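Local coordinates for protein Aac(6')-ib (Escherichia coli, PDB 1V0C) that probably transfers an acetyl group from acetyl-CoA to the 6'-amino group of aminoglycoside antibiotics such as kanamycin B, thereby conferring resistance to them, at residues 94-99 / 116-121; 104-109 / 153-158. The protein carries 2 engineered substitutions. All coordinates share one frame; numbering follows the deposited sequence.

Interaction 1 (94-99 / 116-121); sequences QSYVAL and GIDQLL. With KNC (kanamycin c), chain C.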
ATOM      1  N   GLN A  94       3.210   1.993   1.004  1.00  8.89           N
ATOM      2  CA  GLN A  94       3.754   2.720  -0.119  1.00  8.59           C
ATOM      3  C   GLN A  94       2.637   3.126  -1.081  1.00  9.45           C
ATOM      4  O   GLN A  94       1.602   2.444  -1.184  1.00  8.71           O
ATOM      5  CB  GLN A  94       4.833   1.909  -0.858  1.00  9.04           C
ATOM      6  CG  GLN A  94       4.408   0.500  -1.235  1.00  8.11           C
ATOM      7  CD  GLN A  94       5.478  -0.275  -1.970  1.00  8.52           C
ATOM      8  OE1 GLN A  94       6.657  -0.212  -1.622  1.00  9.77           O
ATOM      9  NE2 GLN A  94       5.063  -1.047  -2.974  1.00  7.72           N
ATOM     10  N   SER A  95       2.857   4.249  -1.774  1.00  9.38           N
ATOM     11  CA  SER A  95       2.023   4.628  -2.907  1.00  9.10           C
ATOM     12  C   SER A  95       2.932   4.755  -4.111  1.00  8.89           C
ATOM     13  O   SER A  95       4.128   4.978  -3.965  1.00  9.70           O
ATOM     14  CB  SER A  95       1.258   5.928  -2.622  1.00  9.48           C
ATOM     15  OG  SER A  95       2.167   7.010  -2.461  1.00 11.55           O
ATOM     16  N   TYR A  96       2.390   4.575  -5.305  1.00  8.37           N
ATOM     17  CA  TYR A  96       3.202   4.656  -6.489  1.00  9.53           C
ATOM     18  C   TYR A  96       2.354   5.221  -7.635  1.00  9.75           C
ATOM     19  O   TYR A  96       1.131   5.058  -7.645  1.00 10.02           O
ATOM     20  CB  TYR A  96       3.820   3.268  -6.857  1.00  9.91           C
ATOM     21  CG  TYR A  96       2.792   2.163  -7.049  1.00 10.45           C
ATOM     22  CD1 TYR A  96       2.149   1.999  -8.281  1.00 10.42           C
ATOM     23  CD2 TYR A  96       2.453   1.291  -6.001  1.00 10.25           C
ATOM     24  CE1 TYR A  96       1.176   1.013  -8.479  1.00 11.12           C
ATOM     25  CE2 TYR A  96       1.466   0.276  -6.192  1.00 10.62           C
ATOM     26  CZ  TYR A  96       0.833   0.159  -7.440  1.00 11.29           C
ATOM     27  OH  TYR A  96      -0.138  -0.805  -7.690  1.00 11.88           O
ATOM     28  N   VAL A  97       3.015   5.858  -8.596  1.00  9.50           N
ATOM     29  CA  VAL A  97       2.365   6.251  -9.846  1.00  9.91           C
ATOM     30  C   VAL A  97       2.332   5.023 -10.750  1.00 10.90           C
ATOM     31  O   VAL A  97       3.372   4.504 -11.135  1.00 10.62           O
ATOM     32  CB  VAL A  97       3.105   7.468 -10.497  1.00 10.00           C
ATOM     33  CG1 VAL A  97       2.455   7.907 -11.824  1.00  7.93           C
ATOM     34  CG2 VAL A  97       3.161   8.608  -9.500  1.00  7.51           C
ATOM     35  N   ALA A  98       1.126   4.530 -11.040  1.00 12.33           N
ATOM     36  CA  ALA A  98       0.954   3.335 -11.874  1.00 13.21           C
ATOM     37  C   ALA A  98       1.568   3.503 -13.279  1.00 14.61           C
ATOM     38  O   ALA A  98       2.334   2.648 -13.739  1.00 15.15           O
ATOM     39  CB  ALA A  98      -0.524   2.963 -11.964  1.00 12.74           C
ATOM     40  N   LEU A  99       1.250   4.607 -13.950  1.00 15.58           N
ATOM     41  CA  LEU A  99       1.733   4.836 -15.298  1.00 18.23           C
ATOM     42  C   LEU A  99       3.251   4.918 -15.330  1.00 19.13           C
ATOM     43  O   LEU A  99       3.881   5.538 -14.468  1.00 19.92           O
ATOM     44  CB  LEU A  99       1.083   6.089 -15.908  1.00 17.91           C
ATOM     45  CG  LEU A  99       1.513   6.495 -17.319  1.00 20.55           C
ATOM     46  CD1 LEU A  99       1.127   5.436 -18.363  1.00 20.94           C
ATOM     47  CD2 LEU A  99       0.947   7.868 -17.691  1.00 19.63           C
ATOM     48  N   GLY A 116      -1.317   3.558  -7.044  1.00  9.60           N
ATOM     49  CA  GLY A 116      -1.520   2.278  -6.380  1.00  9.21           C
ATOM     50  C   GLY A 116      -0.971   2.309  -4.964  1.00  9.49           C
ATOM     51  O   GLY A 116      -0.146   3.162  -4.638  1.00  8.24           O
ATOM     52  N   ILE A 117      -1.476   1.402  -4.125  1.00  9.25           N
ATOM     53  CA  ILE A 117      -1.018   1.235  -2.738  1.00  8.87           C
ATOM     54  C   ILE A 117      -0.725  -0.230  -2.375  1.00  8.87           C
ATOM     55  O   ILE A 117      -1.336  -1.184  -2.932  1.00  8.54           O
ATOM     56  CB  ILE A 117      -2.010   1.835  -1.716  1.00  9.36           C
ATOM     57  CG1 ILE A 117      -3.377   1.136  -1.803  1.00  9.42           C
ATOM     58  CG2 ILE A 117      -2.155   3.362  -1.931  1.00  8.53           C
ATOM     59  CD1 ILE A 117      -4.318   1.495  -0.646  1.00  8.97           C
ATOM     60  N   ASP A 118       0.237  -0.384  -1.463  1.00  9.19           N
ATOM     61  CA  ASP A 118       0.575  -1.640  -0.793  1.00  9.78           C
ATOM     62  C   ASP A 118       0.841  -1.309   0.669  1.00 10.28           C
ATOM     63  O   ASP A 118       1.306  -0.219   0.978  1.00 11.13           O
ATOM     64  CB  ASP A 118       1.860  -2.253  -1.369  1.00  9.97           C
ATOM     65  CG  ASP A 118       1.803  -2.440  -2.858  1.00 10.40           C
ATOM     66  OD1 ASP A 118       1.146  -3.401  -3.293  1.00  9.89           O
ATOM     67  OD2 ASP A 118       2.448  -1.649  -3.594  1.00 11.00           O
ATOM     68  N   GLN A 119       0.543  -2.225   1.580  1.00 10.18           N
ATOM     69  CA  GLN A 119       0.798  -1.954   2.982  1.00 11.59           C
ATOM     70  C   GLN A 119       0.883  -3.236   3.806  1.00 10.96           C
ATOM     71  O   GLN A 119       0.483  -4.301   3.342  1.00 11.14           O
ATOM     72  CB  GLN A 119      -0.218  -0.955   3.576  1.00 11.06           C
ATOM     73  CG  GLN A 119      -1.635  -1.495   3.797  1.00 16.53           C
ATOM     74  CD  GLN A 119      -2.279  -1.981   2.506  1.00 21.55           C
ATOM     75  OE1 GLN A 119      -2.371  -1.236   1.497  1.00 22.46           O
ATOM     76  NE2 GLN A 119      -2.745  -3.235   2.527  1.00 23.75           N
ATOM     77  N   LEU A 120       1.418  -3.116   5.013  1.00 10.45           N
ATOM     78  CA  LEU A 120       1.503  -4.233   5.939  1.00 11.29           C
ATOM     79  C   LEU A 120       1.415  -3.688   7.369  1.00 12.04           C
ATOM     80  O   LEU A 120       1.775  -2.539   7.624  1.00 11.89           O
ATOM     81  CB  LEU A 120       2.826  -5.002   5.738  1.00 11.29           C
ATOM     82  CG  LEU A 120       4.170  -4.278   5.994  1.00 11.05           C
ATOM     83  CD1 LEU A 120       4.694  -4.490   7.440  1.00 10.95           C
ATOM     84  CD2 LEU A 120       5.238  -4.673   4.978  1.00 10.66           C
ATOM     85  N   LEU A 121       0.935  -4.520   8.283  1.00 12.35           N
ATOM     86  CA  LEU A 121       1.007  -4.244   9.702  1.00 12.63           C
ATOM     87  C   LEU A 121       2.184  -5.025  10.330  1.00 13.51           C
ATOM     88  O   LEU A 121       2.370  -6.223  10.076  1.00 13.63           O
ATOM     89  CB  LEU A 121      -0.335  -4.571  10.376  1.00 12.30           C
ATOM     90  CG  LEU A 121      -1.536  -3.665  10.022  1.00 11.90           C
ATOM     91  CD1 LEU A 121      -2.868  -4.227  10.587  1.00 10.03           C
ATOM     92  CD2 LEU A 121      -1.291  -2.232  10.529  1.00 11.78           C
TER
HETATM   93  C2  KNC C1201       5.796  -6.060  -2.669  1.00 26.26           C
HETATM   94  C3  KNC C1201       5.247  -7.513  -2.784  1.00 27.78           C
HETATM   95  C4  KNC C1201       3.951  -7.651  -1.978  1.00 29.92           C
HETATM   96  C5  KNC C1201       2.995  -6.565  -2.451  1.00 28.30           C
HETATM   97  C6  KNC C1201       1.969  -6.535  -1.428  1.00 30.32           C
HETATM   98  C7  KNC C1201       3.644  -2.751  -7.888  1.00 21.55           C
HETATM   99  C8  KNC C1201       4.815  -2.333  -6.983  1.00 22.86           C
HETATM  100  C9  KNC C1201       5.199  -3.461  -5.999  1.00 22.59           C
HETATM  101  C10 KNC C1201       3.978  -4.028  -5.223  1.00 21.68           C
HETATM  102  C11 KNC C1201       2.757  -4.395  -6.152  1.00 19.04           C
HETATM  103  C12 KNC C1201       2.406  -3.186  -7.057  1.00 17.79           C
HETATM  104  C13 KNC C1201       6.842  -1.092  -7.571  1.00 32.04           C
HETATM  105  C14 KNC C1201       7.373  -0.423  -8.860  1.00 32.54           C
HETATM  106  C15 KNC C1201       8.232  -1.406  -9.674  1.00 34.02           C
HETATM  107  C16 KNC C1201       9.373  -1.994  -8.820  1.00 36.38           C
HETATM  108  C17 KNC C1201       8.822  -2.625  -7.522  1.00 37.78           C
HETATM  109  C18 KNC C1201       9.982  -3.260  -6.677  1.00 40.16           C
HETATM  110  N2  KNC C1201       1.590  -4.903  -5.362  1.00  9.69           N
HETATM  111  N3  KNC C1201       3.369  -1.683  -8.907  1.00 18.60           N
HETATM  112  N4  KNC C1201       8.804  -0.766 -10.862  1.00 33.11           N
HETATM  113  C1  KNC C1201       4.737  -5.003  -3.108  1.00 25.33           C
HETATM  114  O5  KNC C1201       3.529  -5.209  -2.402  1.00 27.31           O
HETATM  115  O7  KNC C1201       6.204  -8.530  -2.408  1.00 29.26           O
HETATM  116  O8  KNC C1201       3.322  -8.928  -2.189  1.00 31.82           O
HETATM  117  O9  KNC C1201       4.446  -5.156  -4.510  1.00 22.18           O
HETATM  118  O1  KNC C1201       0.924  -5.718  -1.951  1.00 34.37           O
HETATM  119  O10 KNC C1201       6.197  -2.997  -5.065  1.00 21.95           O
HETATM  120  O11 KNC C1201       5.878  -2.146  -7.905  1.00 26.96           O
HETATM  121  O12 KNC C1201       7.973  -1.633  -6.784  1.00 35.97           O
HETATM  122  O13 KNC C1201       6.283   0.051  -9.647  1.00 31.23           O
HETATM  123  O14 KNC C1201      10.049  -2.985  -9.608  1.00 38.50           O
HETATM  124  O15 KNC C1201       9.978  -2.754  -5.326  1.00 41.79           O
HETATM  125  N6  KNC C1201       6.960  -5.894  -3.528  1.00 23.66           N
HETATM  126  O   HOH W   1      -1.016  -1.975  -5.735  1.00  6.28           O

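Interaction 2 (104-109 / 153-158); sequences GWWEEE and QTDPSP. Engineered in segment 104-109: W105 (natural residue Arg). With KNC (kanamycin c), chain C.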
ATOM      1  N   GLY A 104       7.322  -4.401 -16.600  1.00 24.75           N
ATOM      2  CA  GLY A 104       6.088  -5.170 -16.881  1.00 23.11           C
ATOM      3  C   GLY A 104       4.863  -4.738 -16.078  1.00 22.23           C
ATOM      4  O   GLY A 104       3.749  -5.269 -16.272  1.00 22.28           O
ATOM      5  N   TRP A 105       5.060  -3.765 -15.185  1.00 20.84           N
ATOM      6  CA  TRP A 105       3.990  -3.247 -14.317  1.00 19.14           C
ATOM      7  C   TRP A 105       3.067  -2.214 -14.982  1.00 18.03           C
ATOM      8  O   TRP A 105       3.534  -1.210 -15.541  1.00 17.31           O
ATOM      9  CB  TRP A 105       4.598  -2.651 -13.058  1.00 19.05           C
ATOM     10  CG  TRP A 105       5.159  -3.666 -12.137  1.00 19.19           C
ATOM     11  CD1 TRP A 105       6.481  -4.001 -11.984  1.00 20.84           C
ATOM     12  CD2 TRP A 105       4.427  -4.488 -11.224  1.00 18.40           C
ATOM     13  NE1 TRP A 105       6.608  -4.985 -11.031  1.00 20.39           N
ATOM     14  CE2 TRP A 105       5.367  -5.297 -10.543  1.00 19.98           C
ATOM     15  CE3 TRP A 105       3.065  -4.627 -10.920  1.00 16.07           C
ATOM     16  CZ2 TRP A 105       4.986  -6.237  -9.575  1.00 19.71           C
ATOM     17  CZ3 TRP A 105       2.688  -5.540  -9.961  1.00 19.05           C
ATOM     18  CH2 TRP A 105       3.644  -6.345  -9.301  1.00 20.14           C
ATOM     19  N   TRP A 106       1.760  -2.476 -14.927  1.00 16.95           N
ATOM     20  CA  TRP A 106       0.706  -1.496 -15.329  1.00 16.93           C
ATOM     21  C   TRP A 106       0.880  -0.944 -16.742  1.00 17.68           C
ATOM     22  O   TRP A 106       0.661   0.234 -16.994  1.00 17.13           O
ATOM     23  CB  TRP A 106       0.554  -0.369 -14.266  1.00 14.88           C
ATOM     24  CG  TRP A 106       0.569  -0.982 -12.917  1.00 14.30           C
ATOM     25  CD1 TRP A 106       1.513  -0.805 -11.934  1.00 13.45           C
ATOM     26  CD2 TRP A 106      -0.335  -1.983 -12.429  1.00 13.33           C
ATOM     27  NE1 TRP A 106       1.238  -1.619 -10.856  1.00 12.31           N
ATOM     28  CE2 TRP A 106       0.112  -2.356 -11.129  1.00 13.08           C
ATOM     29  CE3 TRP A 106      -1.485  -2.604 -12.961  1.00 13.49           C
ATOM     30  CZ2 TRP A 106      -0.555  -3.311 -10.349  1.00 10.48           C
ATOM     31  CZ3 TRP A 106      -2.144  -3.556 -12.182  1.00 12.92           C
ATOM     32  CH2 TRP A 106      -1.671  -3.899 -10.891  1.00 11.53           C
ATOM     33  N   GLU A 107       1.239  -1.822 -17.676  1.00 19.64           N
ATOM     34  CA  GLU A 107       1.530  -1.390 -19.062  1.00 21.39           C
ATOM     35  C   GLU A 107       0.344  -0.862 -19.867  1.00 21.57           C
ATOM     36  O   GLU A 107       0.542  -0.153 -20.844  1.00 21.99           O
ATOM     37  CB  GLU A 107       2.229  -2.498 -19.828  1.00 21.78           C
ATOM     38  CG  GLU A 107       3.610  -2.785 -19.297  1.00 23.94           C
ATOM     39  CD  GLU A 107       4.310  -3.842 -20.105  1.00 29.01           C
ATOM     40  OE1 GLU A 107       3.612  -4.607 -20.825  1.00 29.90           O
ATOM     41  OE2 GLU A 107       5.554  -3.902 -20.023  1.00 31.75           O
ATOM     42  N   GLU A 108      -0.877  -1.197 -19.456  1.00 21.57           N
ATOM     43  CA  GLU A 108      -2.070  -0.675 -20.124  1.00 22.59           C
ATOM     44  C   GLU A 108      -2.566   0.649 -19.521  1.00 20.21           C
ATOM     45  O   GLU A 108      -3.535   1.223 -20.011  1.00 19.79           O
ATOM     46  CB  GLU A 108      -3.209  -1.698 -20.066  1.00 22.37           C
ATOM     47  CG  GLU A 108      -2.897  -3.064 -20.694  1.00 26.52           C
ATOM     48  CD  GLU A 108      -3.978  -4.114 -20.375  1.00 28.62           C
ATOM     49  OE1 GLU A 108      -3.636  -5.332 -20.390  1.00 36.77           O
ATOM     50  OE2 GLU A 108      -5.159  -3.731 -20.092  1.00 35.75           O
ATOM     51  N   GLU A 109      -1.935   1.117 -18.444  1.00 18.63           N
ATOM     52  CA  GLU A 109      -2.354   2.379 -17.832  1.00 16.98           C
ATOM     53  C   GLU A 109      -2.081   3.546 -18.793  1.00 16.30           C
ATOM     54  O   GLU A 109      -1.058   3.576 -19.458  1.00 15.77           O
ATOM     55  CB  GLU A 109      -1.660   2.613 -16.470  1.00 16.82           C
ATOM     56  CG  GLU A 109      -2.222   3.817 -15.688  1.00 15.25           C
ATOM     57  CD  GLU A 109      -3.744   3.779 -15.556  1.00 13.84           C
ATOM     58  OE1 GLU A 109      -4.255   2.992 -14.752  1.00 15.88           O
ATOM     59  OE2 GLU A 109      -4.451   4.534 -16.254  1.00 14.36           O
ATOM     60  N   GLN A 153      -5.611   2.414  -6.989  1.00 10.70           N
ATOM     61  CA  GLN A 153      -5.722   0.989  -7.318  1.00 10.79           C
ATOM     62  C   GLN A 153      -4.950   0.200  -6.279  1.00 11.45           C
ATOM     63  O   GLN A 153      -4.095   0.747  -5.573  1.00 10.28           O
ATOM     64  CB  GLN A 153      -5.152   0.700  -8.704  1.00 10.46           C
ATOM     65  CG  GLN A 153      -3.640   0.899  -8.804  1.00  8.58           C
ATOM     66  CD  GLN A 153      -3.088   0.521 -10.164  1.00  9.68           C
ATOM     67  OE1 GLN A 153      -3.693   0.811 -11.203  1.00  8.83           O
ATOM     68  NE2 GLN A 153      -1.941  -0.137 -10.169  1.00  6.99           N
ATOM     69  N   THR A 154      -5.291  -1.079  -6.164  1.00 12.14           N
ATOM     70  CA  THR A 154      -4.472  -2.032  -5.394  1.00 12.13           C
ATOM     71  C   THR A 154      -4.610  -3.421  -6.020  1.00 11.88           C
ATOM     72  O   THR A 154      -5.536  -3.671  -6.786  1.00 11.32           O
ATOM     73  CB  THR A 154      -4.779  -1.982  -3.871  1.00 11.80           C
ATOM     74  OG1 THR A 154      -3.788  -2.729  -3.163  1.00 11.68           O
ATOM     75  CG2 THR A 154      -6.174  -2.517  -3.539  1.00 12.87           C
ATOM     76  N   ASP A 155      -3.666  -4.314  -5.725  1.00 11.43           N
ATOM     77  CA  ASP A 155      -3.597  -5.577  -6.462  1.00 11.27           C
ATOM     78  C   ASP A 155      -3.226  -6.755  -5.556  1.00 10.72           C
ATOM     79  O   ASP A 155      -2.234  -7.392  -5.810  1.00 10.07           O
ATOM     80  CB  ASP A 155      -2.558  -5.472  -7.584  1.00 10.20           C
ATOM     81  CG  ASP A 155      -1.162  -5.234  -7.062  1.00 11.17           C
ATOM     82  OD1 ASP A 155      -1.004  -4.639  -5.967  1.00  9.85           O
ATOM     83  OD2 ASP A 155      -0.209  -5.640  -7.748  1.00 12.34           O
ATOM     84  N   PRO A 156      -4.023  -7.033  -4.508  1.00 10.73           N
ATOM     85  CA  PRO A 156      -3.713  -8.144  -3.590  1.00 10.95           C
ATOM     86  C   PRO A 156      -3.764  -9.457  -4.370  1.00 11.38           C
ATOM     87  O   PRO A 156      -4.467  -9.540  -5.375  1.00 10.59           O
ATOM     88  CB  PRO A 156      -4.854  -8.093  -2.566  1.00 10.58           C
ATOM     89  CG  PRO A 156      -5.970  -7.357  -3.264  1.00 10.49           C
ATOM     90  CD  PRO A 156      -5.290  -6.367  -4.151  1.00 11.03           C
ATOM     91  N   SER A 157      -2.981 -10.455  -3.957  1.00 11.67           N
ATOM     92  CA  SER A 157      -3.051 -11.750  -4.625  1.00 12.09           C
ATOM     93  C   SER A 157      -4.429 -12.400  -4.384  1.00 11.87           C
ATOM     94  O   SER A 157      -5.059 -12.148  -3.361  1.00 11.47           O
ATOM     95  CB  SER A 157      -1.917 -12.670  -4.175  1.00 11.92           C
ATOM     96  OG  SER A 157      -2.276 -13.385  -3.019  1.00 13.25           O
ATOM     97  N   PRO A 158      -4.891 -13.240  -5.327  1.00 12.36           N
ATOM     98  CA  PRO A 158      -6.150 -13.939  -5.153  1.00 13.10           C
ATOM     99  C   PRO A 158      -6.257 -14.737  -3.841  1.00 13.42           C
ATOM    100  O   PRO A 158      -7.342 -14.809  -3.287  1.00 13.03           O
ATOM    101  CB  PRO A 158      -6.203 -14.876  -6.373  1.00 13.13           C
ATOM    102  CG  PRO A 158      -5.328 -14.268  -7.363  1.00 13.07           C
ATOM    103  CD  PRO A 158      -4.243 -13.600  -6.600  1.00 12.75           C
TER
HETATM  104  C2  KNC C1201       5.796  -6.060  -2.669  1.00 26.26           C
HETATM  105  C3  KNC C1201       5.247  -7.513  -2.784  1.00 27.78           C
HETATM  106  C4  KNC C1201       3.951  -7.651  -1.978  1.00 29.92           C
HETATM  107  C5  KNC C1201       2.995  -6.565  -2.451  1.00 28.30           C
HETATM  108  C6  KNC C1201       1.969  -6.535  -1.428  1.00 30.32           C
HETATM  109  C7  KNC C1201       3.644  -2.751  -7.888  1.00 21.55           C
HETATM  110  C8  KNC C1201       4.815  -2.333  -6.983  1.00 22.86           C
HETATM  111  C9  KNC C1201       5.199  -3.461  -5.999  1.00 22.59           C
HETATM  112  C10 KNC C1201       3.978  -4.028  -5.223  1.00 21.68           C
HETATM  113  C11 KNC C1201       2.757  -4.395  -6.152  1.00 19.04           C
HETATM  114  C12 KNC C1201       2.406  -3.186  -7.057  1.00 17.79           C
HETATM  115  C13 KNC C1201       6.842  -1.092  -7.571  1.00 32.04           C
HETATM  116  C14 KNC C1201       7.373  -0.423  -8.860  1.00 32.54           C
HETATM  117  C15 KNC C1201       8.232  -1.406  -9.674  1.00 34.02           C
HETATM  118  C16 KNC C1201       9.373  -1.994  -8.820  1.00 36.38           C
HETATM  119  C17 KNC C1201       8.822  -2.625  -7.522  1.00 37.78           C
HETATM  120  C18 KNC C1201       9.982  -3.260  -6.677  1.00 40.16           C
HETATM  121  N2  KNC C1201       1.590  -4.903  -5.362  1.00  9.69           N
HETATM  122  N3  KNC C1201       3.369  -1.683  -8.907  1.00 18.60           N
HETATM  123  N4  KNC C1201       8.804  -0.766 -10.862  1.00 33.11           N
HETATM  124  C1  KNC C1201       4.737  -5.003  -3.108  1.00 25.33           C
HETATM  125  O5  KNC C1201       3.529  -5.209  -2.402  1.00 27.31           O
HETATM  126  O7  KNC C1201       6.204  -8.530  -2.408  1.00 29.26           O
HETATM  127  O8  KNC C1201       3.322  -8.928  -2.189  1.00 31.82           O
HETATM  128  O9  KNC C1201       4.446  -5.156  -4.510  1.00 22.18           O
HETATM  129  O1  KNC C1201       0.924  -5.718  -1.951  1.00 34.37           O
HETATM  130  O10 KNC C1201       6.197  -2.997  -5.065  1.00 21.95           O
HETATM  131  O11 KNC C1201       5.878  -2.146  -7.905  1.00 26.96           O
HETATM  132  O12 KNC C1201       7.973  -1.633  -6.784  1.00 35.97           O
HETATM  133  O13 KNC C1201       6.283   0.051  -9.647  1.00 31.23           O
HETATM  134  O14 KNC C1201      10.049  -2.985  -9.608  1.00 38.50           O
HETATM  135  O15 KNC C1201       9.978  -2.754  -5.326  1.00 41.79           O
HETATM  136  N6  KNC C1201       6.960  -5.894  -3.528  1.00 23.66           N
HETATM  137  O   HOH W   2      -2.816   0.769 -13.721  1.00 11.80           O

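Interaction 1 (94-99 / 116-121)
Q94 and D118 form a hydrogen-bonded antiparallel pair, with Q94 N to D118 O at 2.9 Å. Y96 and G116, two residues along the first strand and two back along the second, exchange both backbone bonds; Y96 O accepts from G116 N at 2.9 Å. Between them, S95 and I117 make the non-hydrogen-bonded pair. Their side chains leave by the opposite face: aliphatic I117 packs on helix 131-144, while S95 OG bonds Y81 OH.

Strands 88-97 and 114-121 are adjacent in the middle of the GNAT sheet. Strand 114-121 also serves acetyl-CoA, which bonds L121 N.

Among the side chains, Q94 NE2 donates to D118 OD2 at 2.8 Å, meeting it from above the carboxylate plane. The same NE2 reaches kanamycin O10 (3.1 Å). D118 OD1 accepts from drug N2 at 2.6 Å and from hydroxyl O1. An amide with two N-H groups and a two-oxygen carboxylate suit this branching network.

The aromatic contact is CH-pi: G116 CA sits 3.6 Å from the Y96 ring centroid. Y96 CG lies between backbone N and carbonyl carbon (chi1 57°), folding the ring over G116, whose lack of a side chain leaves it room. Kanamycin N3 lies over the opposite face.

Interaction 2 (104-109 / 153-158)
Q153 OE1 has two hydrogen-bond partners: a water, which donates to it at 2.7 Å and also to E109 OE1 (2.8 Å), and the hydroxyl of Y187. The water thus bridges two acceptors that could not bond each other directly, while E109 OE2 takes the backbone N of D111.

The other end of the amide faces W106. Q153 NE2 stands over the centre of the indole, 3.1 Å above its plane, with amide and ring 71° apart. A glutamine extended beyond CG has the length to put NE2 there, where it also bonds Y96 OH.

W106 opens a type I turn ending at E109, in the loop between strands 88-97 and 114-121. Q153 is on strand 151-154 of the GNAT sheet, and D155 follows just beyond its end, so loop and strand end together wall the aminoglycoside pocket.

At the edge of W106, D155 CB lies in the ring plane, 3.8 Å from W106 CH2. The carboxylate is directed to the drug: D155 OD1 accepts from kanamycin N2 at 2.7 Å, with OD2 a weak second acceptor. W105, an engineered residue, lays a ring face over kanamycin C7 and brings CZ3 3.6 Å from D155 OD2.

How the interactions relate
The centres of interactions 1 and 2 lie 10 Å apart, and their segments alternate along the chain: 94-99, 104-109, 116-121, 153-158. Strand 114-121 is the seam, antiparallel to 88-97 in interaction 1 and parallel to 151-154, the strand from which the second segment of interaction 2 runs on. Across that second boundary I117 N probably bonds Q153 O, and I117 O the hydroxyl of T154. The rings of Y96 and W106 also meet, with planes about 10° apart, linking sheet to loop. Both contacts touch kanamycin, and D118 and D155 bond the same amine, N2. In GNAT enzymes these two parallel strands splay to admit acetyl-CoA, consistent with cofactor and drug meeting here.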